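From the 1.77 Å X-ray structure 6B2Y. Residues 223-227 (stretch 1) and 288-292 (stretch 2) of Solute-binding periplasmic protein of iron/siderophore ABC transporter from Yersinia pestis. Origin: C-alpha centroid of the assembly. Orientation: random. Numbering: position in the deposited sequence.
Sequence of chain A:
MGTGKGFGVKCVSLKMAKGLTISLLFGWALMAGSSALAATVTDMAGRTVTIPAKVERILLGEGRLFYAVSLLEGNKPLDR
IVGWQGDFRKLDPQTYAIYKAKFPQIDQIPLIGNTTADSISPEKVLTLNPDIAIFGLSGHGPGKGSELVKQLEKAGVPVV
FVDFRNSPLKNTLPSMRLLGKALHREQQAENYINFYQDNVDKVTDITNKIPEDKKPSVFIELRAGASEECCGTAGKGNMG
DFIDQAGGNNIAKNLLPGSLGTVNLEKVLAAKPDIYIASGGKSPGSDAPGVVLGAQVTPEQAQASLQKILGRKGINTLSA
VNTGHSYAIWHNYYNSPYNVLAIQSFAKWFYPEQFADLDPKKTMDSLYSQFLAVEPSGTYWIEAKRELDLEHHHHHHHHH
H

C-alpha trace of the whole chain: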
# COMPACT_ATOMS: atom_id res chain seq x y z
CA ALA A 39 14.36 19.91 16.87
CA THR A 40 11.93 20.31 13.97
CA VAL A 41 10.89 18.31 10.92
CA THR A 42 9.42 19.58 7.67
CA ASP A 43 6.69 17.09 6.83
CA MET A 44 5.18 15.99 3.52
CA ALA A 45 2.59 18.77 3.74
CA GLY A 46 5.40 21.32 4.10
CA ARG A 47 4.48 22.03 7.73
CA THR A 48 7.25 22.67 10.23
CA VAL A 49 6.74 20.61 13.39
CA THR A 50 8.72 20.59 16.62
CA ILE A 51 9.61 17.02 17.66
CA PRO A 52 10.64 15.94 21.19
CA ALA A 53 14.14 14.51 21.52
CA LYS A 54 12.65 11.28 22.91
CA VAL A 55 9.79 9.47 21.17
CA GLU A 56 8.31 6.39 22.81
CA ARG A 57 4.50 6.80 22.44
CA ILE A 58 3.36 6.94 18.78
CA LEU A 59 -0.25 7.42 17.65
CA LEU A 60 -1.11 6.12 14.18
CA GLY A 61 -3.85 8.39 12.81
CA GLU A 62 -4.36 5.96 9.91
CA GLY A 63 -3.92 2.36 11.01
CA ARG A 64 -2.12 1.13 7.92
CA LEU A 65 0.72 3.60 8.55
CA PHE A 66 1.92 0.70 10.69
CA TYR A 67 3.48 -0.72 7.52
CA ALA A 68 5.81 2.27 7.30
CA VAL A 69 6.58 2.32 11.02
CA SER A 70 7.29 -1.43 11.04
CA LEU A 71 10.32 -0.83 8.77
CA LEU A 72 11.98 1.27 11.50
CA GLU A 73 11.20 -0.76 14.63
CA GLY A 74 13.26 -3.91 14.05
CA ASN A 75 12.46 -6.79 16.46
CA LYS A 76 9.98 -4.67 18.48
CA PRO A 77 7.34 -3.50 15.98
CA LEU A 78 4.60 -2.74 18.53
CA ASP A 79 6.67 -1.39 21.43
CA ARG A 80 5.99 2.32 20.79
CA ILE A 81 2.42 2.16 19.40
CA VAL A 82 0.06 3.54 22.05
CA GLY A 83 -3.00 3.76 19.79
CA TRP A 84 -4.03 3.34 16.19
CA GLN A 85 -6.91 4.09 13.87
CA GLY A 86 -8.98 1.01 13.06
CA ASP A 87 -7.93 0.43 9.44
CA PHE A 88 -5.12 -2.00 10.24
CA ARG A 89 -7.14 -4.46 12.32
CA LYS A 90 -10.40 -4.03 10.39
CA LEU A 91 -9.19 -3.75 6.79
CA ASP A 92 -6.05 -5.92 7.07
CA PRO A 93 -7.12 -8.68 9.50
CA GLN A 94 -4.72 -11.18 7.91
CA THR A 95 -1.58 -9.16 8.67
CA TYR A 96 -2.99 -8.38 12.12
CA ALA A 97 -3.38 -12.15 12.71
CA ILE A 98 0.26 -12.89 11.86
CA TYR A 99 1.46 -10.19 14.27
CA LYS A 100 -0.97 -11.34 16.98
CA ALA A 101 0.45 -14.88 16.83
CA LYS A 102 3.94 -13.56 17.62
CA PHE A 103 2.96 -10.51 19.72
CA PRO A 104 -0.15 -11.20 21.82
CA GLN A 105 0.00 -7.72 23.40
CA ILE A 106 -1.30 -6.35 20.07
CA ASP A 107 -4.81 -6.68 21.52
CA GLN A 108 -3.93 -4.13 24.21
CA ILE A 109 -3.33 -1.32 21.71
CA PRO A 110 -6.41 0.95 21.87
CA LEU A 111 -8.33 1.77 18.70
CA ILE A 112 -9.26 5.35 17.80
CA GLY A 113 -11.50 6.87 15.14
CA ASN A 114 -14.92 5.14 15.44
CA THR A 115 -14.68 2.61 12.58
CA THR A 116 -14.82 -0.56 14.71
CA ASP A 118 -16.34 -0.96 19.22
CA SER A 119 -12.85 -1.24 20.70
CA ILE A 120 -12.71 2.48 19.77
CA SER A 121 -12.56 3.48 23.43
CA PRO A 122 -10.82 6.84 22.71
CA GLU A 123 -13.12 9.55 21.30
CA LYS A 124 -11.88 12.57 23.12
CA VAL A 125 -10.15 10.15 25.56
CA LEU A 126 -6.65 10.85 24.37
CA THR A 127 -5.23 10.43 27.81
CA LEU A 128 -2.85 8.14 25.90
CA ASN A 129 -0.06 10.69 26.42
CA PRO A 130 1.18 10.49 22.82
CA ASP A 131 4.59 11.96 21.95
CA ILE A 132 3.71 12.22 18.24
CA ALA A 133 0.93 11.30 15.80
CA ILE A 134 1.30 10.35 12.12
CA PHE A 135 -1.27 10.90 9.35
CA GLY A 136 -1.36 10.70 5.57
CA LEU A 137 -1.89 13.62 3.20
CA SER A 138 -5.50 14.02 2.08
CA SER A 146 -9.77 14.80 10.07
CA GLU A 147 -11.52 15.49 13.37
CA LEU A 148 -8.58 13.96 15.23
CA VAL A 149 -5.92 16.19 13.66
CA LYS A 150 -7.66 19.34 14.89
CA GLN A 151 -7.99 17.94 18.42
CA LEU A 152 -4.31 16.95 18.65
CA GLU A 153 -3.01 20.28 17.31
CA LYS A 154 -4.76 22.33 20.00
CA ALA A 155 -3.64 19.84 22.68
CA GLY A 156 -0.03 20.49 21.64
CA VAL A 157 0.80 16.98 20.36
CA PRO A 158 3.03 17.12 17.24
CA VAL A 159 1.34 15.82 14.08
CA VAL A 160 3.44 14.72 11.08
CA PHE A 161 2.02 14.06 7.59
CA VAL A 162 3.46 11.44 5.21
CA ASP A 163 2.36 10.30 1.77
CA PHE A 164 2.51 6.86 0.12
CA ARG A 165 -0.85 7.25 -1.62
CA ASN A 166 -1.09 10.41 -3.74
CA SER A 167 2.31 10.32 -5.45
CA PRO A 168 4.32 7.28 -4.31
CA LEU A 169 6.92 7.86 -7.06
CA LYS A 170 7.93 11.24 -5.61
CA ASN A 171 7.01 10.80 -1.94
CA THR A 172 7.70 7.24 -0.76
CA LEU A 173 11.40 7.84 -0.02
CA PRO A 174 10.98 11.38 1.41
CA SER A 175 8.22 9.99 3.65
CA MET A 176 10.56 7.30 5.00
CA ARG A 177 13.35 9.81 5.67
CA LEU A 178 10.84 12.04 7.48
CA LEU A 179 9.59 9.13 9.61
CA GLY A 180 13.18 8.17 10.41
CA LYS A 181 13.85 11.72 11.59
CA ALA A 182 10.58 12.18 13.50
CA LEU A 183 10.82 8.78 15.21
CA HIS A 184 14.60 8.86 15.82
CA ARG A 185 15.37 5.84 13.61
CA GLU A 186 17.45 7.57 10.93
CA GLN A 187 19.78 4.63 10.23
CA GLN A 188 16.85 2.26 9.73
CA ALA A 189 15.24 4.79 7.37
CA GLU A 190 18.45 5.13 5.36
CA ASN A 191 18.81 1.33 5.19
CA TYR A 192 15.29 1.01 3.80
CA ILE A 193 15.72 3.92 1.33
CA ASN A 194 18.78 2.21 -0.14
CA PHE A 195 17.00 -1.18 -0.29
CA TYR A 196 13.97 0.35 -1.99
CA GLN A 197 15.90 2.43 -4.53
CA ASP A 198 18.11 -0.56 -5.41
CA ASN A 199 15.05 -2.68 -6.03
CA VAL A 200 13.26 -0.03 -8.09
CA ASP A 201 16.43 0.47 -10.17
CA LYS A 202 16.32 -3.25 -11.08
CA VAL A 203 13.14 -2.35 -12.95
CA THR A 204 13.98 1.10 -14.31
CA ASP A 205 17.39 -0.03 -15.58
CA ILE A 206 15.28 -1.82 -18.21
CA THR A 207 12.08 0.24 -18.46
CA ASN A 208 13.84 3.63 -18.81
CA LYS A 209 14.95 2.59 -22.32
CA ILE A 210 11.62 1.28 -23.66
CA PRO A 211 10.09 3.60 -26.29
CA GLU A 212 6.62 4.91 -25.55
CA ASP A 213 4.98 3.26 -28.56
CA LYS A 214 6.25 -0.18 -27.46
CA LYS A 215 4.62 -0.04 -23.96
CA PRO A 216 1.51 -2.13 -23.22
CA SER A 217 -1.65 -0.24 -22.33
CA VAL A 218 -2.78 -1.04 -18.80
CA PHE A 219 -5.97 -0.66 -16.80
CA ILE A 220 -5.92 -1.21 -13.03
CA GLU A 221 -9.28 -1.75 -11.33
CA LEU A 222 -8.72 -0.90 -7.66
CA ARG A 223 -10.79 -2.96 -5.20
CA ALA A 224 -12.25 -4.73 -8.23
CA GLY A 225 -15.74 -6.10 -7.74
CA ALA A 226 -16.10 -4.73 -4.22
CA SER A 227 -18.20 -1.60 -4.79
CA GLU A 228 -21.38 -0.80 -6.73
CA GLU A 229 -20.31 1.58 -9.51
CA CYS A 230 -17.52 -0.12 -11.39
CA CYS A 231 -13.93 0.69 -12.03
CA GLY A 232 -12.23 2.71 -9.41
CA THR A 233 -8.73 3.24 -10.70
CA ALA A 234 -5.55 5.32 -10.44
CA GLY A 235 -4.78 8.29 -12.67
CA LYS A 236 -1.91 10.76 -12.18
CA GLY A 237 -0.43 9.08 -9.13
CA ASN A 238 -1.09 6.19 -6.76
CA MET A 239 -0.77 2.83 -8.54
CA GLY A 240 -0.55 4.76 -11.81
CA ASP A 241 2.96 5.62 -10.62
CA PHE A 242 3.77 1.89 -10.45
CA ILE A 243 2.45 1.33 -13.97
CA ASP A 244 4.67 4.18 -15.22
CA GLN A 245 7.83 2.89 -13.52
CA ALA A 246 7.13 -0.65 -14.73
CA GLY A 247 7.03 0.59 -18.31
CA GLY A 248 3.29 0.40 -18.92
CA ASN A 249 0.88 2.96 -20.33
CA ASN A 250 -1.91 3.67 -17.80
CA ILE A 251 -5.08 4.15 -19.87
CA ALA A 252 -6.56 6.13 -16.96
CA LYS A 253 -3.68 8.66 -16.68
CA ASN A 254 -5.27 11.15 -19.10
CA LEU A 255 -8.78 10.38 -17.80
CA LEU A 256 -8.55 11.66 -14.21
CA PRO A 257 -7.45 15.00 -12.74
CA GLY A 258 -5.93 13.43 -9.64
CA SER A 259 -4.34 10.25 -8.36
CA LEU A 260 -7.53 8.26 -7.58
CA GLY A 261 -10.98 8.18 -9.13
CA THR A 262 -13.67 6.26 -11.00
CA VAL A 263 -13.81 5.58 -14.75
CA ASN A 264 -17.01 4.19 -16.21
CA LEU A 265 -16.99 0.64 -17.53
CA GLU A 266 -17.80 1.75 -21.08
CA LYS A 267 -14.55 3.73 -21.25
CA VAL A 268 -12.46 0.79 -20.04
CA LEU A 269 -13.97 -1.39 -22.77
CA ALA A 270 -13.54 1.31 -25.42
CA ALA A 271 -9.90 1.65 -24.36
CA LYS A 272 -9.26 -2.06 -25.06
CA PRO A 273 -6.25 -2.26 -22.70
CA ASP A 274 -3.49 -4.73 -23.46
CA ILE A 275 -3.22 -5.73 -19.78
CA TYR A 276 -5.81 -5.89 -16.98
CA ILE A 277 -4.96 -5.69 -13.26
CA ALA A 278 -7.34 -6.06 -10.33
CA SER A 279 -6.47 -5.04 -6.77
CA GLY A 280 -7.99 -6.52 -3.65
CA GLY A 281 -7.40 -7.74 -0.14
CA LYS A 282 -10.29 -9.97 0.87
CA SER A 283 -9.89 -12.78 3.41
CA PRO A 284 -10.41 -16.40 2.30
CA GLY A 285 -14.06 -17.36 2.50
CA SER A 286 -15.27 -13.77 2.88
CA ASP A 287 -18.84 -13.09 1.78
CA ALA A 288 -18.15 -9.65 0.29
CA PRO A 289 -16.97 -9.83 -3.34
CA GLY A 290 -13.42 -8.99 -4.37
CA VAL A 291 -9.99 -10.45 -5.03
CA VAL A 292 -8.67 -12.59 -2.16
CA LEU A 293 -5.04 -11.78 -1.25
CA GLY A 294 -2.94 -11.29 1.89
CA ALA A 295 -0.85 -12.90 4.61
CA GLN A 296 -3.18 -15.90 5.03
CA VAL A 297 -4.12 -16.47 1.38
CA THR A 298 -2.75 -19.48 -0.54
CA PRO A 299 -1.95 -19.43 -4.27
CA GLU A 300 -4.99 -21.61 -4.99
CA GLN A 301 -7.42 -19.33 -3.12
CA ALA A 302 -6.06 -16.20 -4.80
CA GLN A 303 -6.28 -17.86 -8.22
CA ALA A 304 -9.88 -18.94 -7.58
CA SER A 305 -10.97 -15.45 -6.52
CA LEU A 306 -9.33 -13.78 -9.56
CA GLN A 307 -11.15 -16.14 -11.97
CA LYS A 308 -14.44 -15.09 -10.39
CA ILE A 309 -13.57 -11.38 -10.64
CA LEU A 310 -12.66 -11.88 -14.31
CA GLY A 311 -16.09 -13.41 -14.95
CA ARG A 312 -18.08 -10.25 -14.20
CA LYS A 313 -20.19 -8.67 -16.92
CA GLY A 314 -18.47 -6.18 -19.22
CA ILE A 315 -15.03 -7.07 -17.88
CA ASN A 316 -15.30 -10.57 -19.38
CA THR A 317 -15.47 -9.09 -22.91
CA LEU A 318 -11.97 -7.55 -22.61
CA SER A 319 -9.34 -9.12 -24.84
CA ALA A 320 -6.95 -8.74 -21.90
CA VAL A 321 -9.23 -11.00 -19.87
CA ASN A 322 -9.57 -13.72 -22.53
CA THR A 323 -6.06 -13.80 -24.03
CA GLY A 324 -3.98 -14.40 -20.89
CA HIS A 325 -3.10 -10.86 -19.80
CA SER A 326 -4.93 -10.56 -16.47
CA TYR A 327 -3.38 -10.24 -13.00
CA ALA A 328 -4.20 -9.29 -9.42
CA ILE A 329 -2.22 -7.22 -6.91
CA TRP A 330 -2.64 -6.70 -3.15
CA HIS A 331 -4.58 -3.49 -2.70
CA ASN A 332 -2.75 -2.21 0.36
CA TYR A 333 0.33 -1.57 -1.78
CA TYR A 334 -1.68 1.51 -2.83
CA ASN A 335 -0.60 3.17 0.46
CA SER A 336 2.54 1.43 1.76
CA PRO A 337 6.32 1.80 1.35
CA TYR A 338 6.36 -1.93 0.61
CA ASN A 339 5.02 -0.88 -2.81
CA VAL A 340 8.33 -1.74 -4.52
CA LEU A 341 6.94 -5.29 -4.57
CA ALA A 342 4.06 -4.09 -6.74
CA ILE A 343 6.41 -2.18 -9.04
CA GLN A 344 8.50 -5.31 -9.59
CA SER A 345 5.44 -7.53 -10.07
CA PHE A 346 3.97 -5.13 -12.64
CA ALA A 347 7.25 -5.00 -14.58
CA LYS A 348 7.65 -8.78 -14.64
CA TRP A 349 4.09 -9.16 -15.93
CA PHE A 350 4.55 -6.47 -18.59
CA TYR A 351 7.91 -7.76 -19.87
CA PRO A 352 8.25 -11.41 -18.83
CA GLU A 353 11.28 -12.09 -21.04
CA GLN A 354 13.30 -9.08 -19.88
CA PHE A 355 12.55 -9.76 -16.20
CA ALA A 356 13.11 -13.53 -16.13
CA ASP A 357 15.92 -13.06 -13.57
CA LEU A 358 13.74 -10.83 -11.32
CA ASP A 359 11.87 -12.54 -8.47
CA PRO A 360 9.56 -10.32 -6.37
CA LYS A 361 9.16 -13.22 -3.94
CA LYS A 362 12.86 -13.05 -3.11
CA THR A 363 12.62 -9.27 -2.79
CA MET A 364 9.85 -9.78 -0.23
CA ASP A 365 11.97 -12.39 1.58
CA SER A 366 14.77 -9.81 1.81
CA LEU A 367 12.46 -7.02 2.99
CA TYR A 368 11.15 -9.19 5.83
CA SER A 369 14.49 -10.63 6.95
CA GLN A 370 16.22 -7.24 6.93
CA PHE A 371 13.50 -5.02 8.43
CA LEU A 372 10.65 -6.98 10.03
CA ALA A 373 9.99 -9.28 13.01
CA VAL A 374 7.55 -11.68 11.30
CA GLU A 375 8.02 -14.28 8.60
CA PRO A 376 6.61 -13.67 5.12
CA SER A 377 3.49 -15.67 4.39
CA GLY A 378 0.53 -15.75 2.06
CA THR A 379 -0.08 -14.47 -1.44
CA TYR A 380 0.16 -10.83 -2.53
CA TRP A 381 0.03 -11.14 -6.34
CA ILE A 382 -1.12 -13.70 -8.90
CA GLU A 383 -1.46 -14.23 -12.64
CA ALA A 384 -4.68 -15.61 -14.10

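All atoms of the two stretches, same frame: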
# COMPACT_ATOMS: atom_id res chain seq x y z
N ARG A 223 -9.71 -2.32 -5.96
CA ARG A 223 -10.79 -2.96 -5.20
C ARG A 223 -11.85 -3.53 -6.13
O ARG A 223 -13.05 -3.33 -5.94
CB ARG A 223 -11.38 -2.00 -4.18
CG ARG A 223 -10.32 -1.32 -3.32
CD ARG A 223 -10.92 -0.24 -2.42
NE ARG A 223 -11.64 0.77 -3.19
CZ ARG A 223 -12.93 1.04 -3.02
NH1 ARG A 223 -13.52 1.98 -3.75
NH2 ARG A 223 -13.63 0.37 -2.10
N ALA A 224 -11.38 -4.21 -7.18
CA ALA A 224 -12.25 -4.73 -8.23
C ALA A 224 -13.36 -5.58 -7.65
O ALA A 224 -13.12 -6.47 -6.83
CB ALA A 224 -11.42 -5.55 -9.21
N GLY A 225 -14.58 -5.31 -8.10
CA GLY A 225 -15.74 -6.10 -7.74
C GLY A 225 -16.28 -5.86 -6.36
O GLY A 225 -17.27 -6.50 -5.98
N ALA A 226 -15.68 -4.94 -5.60
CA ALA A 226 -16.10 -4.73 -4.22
C ALA A 226 -17.27 -3.75 -4.11
O ALA A 226 -18.18 -3.97 -3.31
CB ALA A 226 -14.92 -4.23 -3.38
N SER A 227 -17.26 -2.70 -4.92
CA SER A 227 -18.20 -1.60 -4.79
C SER A 227 -19.31 -1.72 -5.84
O SER A 227 -19.34 -2.65 -6.65
CB SER A 227 -17.43 -0.27 -4.89
OG SER A 227 -18.20 0.83 -4.41
N ALA A 288 -18.16 -10.81 1.16
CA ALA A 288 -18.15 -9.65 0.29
C ALA A 288 -17.29 -9.95 -0.95
O ALA A 288 -16.23 -10.57 -0.84
CB ALA A 288 -17.61 -8.42 1.02
N PRO A 289 -17.73 -9.52 -2.13
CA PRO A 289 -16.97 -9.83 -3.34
C PRO A 289 -15.65 -9.07 -3.39
O PRO A 289 -15.43 -8.07 -2.70
CB PRO A 289 -17.91 -9.38 -4.47
CG PRO A 289 -18.76 -8.32 -3.84
CD PRO A 289 -18.94 -8.72 -2.40
N GLY A 290 -14.74 -9.58 -4.21
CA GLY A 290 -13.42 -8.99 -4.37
C GLY A 290 -12.33 -10.04 -4.47
O GLY A 290 -12.51 -11.21 -4.17
N VAL A 291 -11.15 -9.58 -4.90
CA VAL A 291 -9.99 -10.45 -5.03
C VAL A 291 -9.46 -10.79 -3.64
O VAL A 291 -9.36 -9.92 -2.76
CB VAL A 291 -8.92 -9.77 -5.89
CG1 VAL A 291 -7.68 -10.65 -6.00
CG2 VAL A 291 -9.47 -9.45 -7.29
N VAL A 292 -9.11 -12.06 -3.44
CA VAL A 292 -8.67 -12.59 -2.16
C VAL A 292 -7.14 -12.69 -2.16
O VAL A 292 -6.56 -13.48 -2.91
CB VAL A 292 -9.32 -13.96 -1.88
CG1 VAL A 292 -8.67 -14.61 -0.68
CG2 VAL A 292 -10.80 -13.78 -1.67
O HOH W 1 -11.06 -6.83 -5.31

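No direct hydrogen bond joins these two stretches, although backbone groups make most of the close contacts between them; a single water does the bridging. Water 1 donates to the carbonyl of Ala-224, with its O atom 2.6 Å from Ala-224 O, and accepts from the amide of Val-291, 2.8 Å from Val-291 N. Ala-224 O and Val-291 N are themselves 4.2 Å apart, too far for a direct bond, so the water satisfies both polar groups across the gap.

The same carbonyl takes part in a second, weaker interaction. Gly-290 CA lies 3.5 Å from Ala-224 O, and the angle of 158° at the hydrogen makes this a well-directed CA-H...O contact. The alpha hydrogens of a residue are slightly acidic because the carbon sits between an amide nitrogen and a carbonyl, and here one of them is turned toward the oxygen.

Neither stretch forms a regular helix or strand. Stretch 1 is held in a tight turn by its own hydrogen bond, from Ala-226 N to Arg-223 O at 3.1 Å. Gly-225 occupies this turn with phi 77° and psi 1°, and such a positive phi by itself favours glycine. Its CA is 5.0 Å from Gly-290 CA, the point where the two backbones are in register. Gly-290, at phi 140° and psi 166°, is also in a conformation that calls for glycine: a CB there would be jammed against the carbonyl oxygen of Pro-289. In both glycines, then, the local backbone angles account for the residue type, and the lack of side chains leaves the main chains as the facing surfaces.

Pro-289 supplies the principal side-chain contact. Its CA-to-CB bond points toward stretch 1, and its ring, puckered C-gamma endo, brings Pro-289 CG to 3.2 Å from Gly-225 O. The ring's C-H groups are weakly polarized, so a carbonyl oxygen can rest against them in van der Waals contact; no hydrogen bond is involved. The carbonyl of the same residue also meets stretch 1: Pro-289 O lies 3.7 Å from Ala-226 CA. This oxygen is covered by the contact and has no hydrogen-bonding partner in the model. The CA-to-CB bond of Ala-226 points sideways, and Ala-226 CB sits 3.9 Å from Pro-289 O, so the small methyl lies against the carbonyl.

Ala-224 and Val-291 contribute chiefly through their main-chain groups; their aliphatic side chains, directed sideways, suit buried positions. Arg-223 and Ser-227 point away and take no part. The whole contact buries just 178 Å², a small junction between residues at least 63 positions apart in sequence.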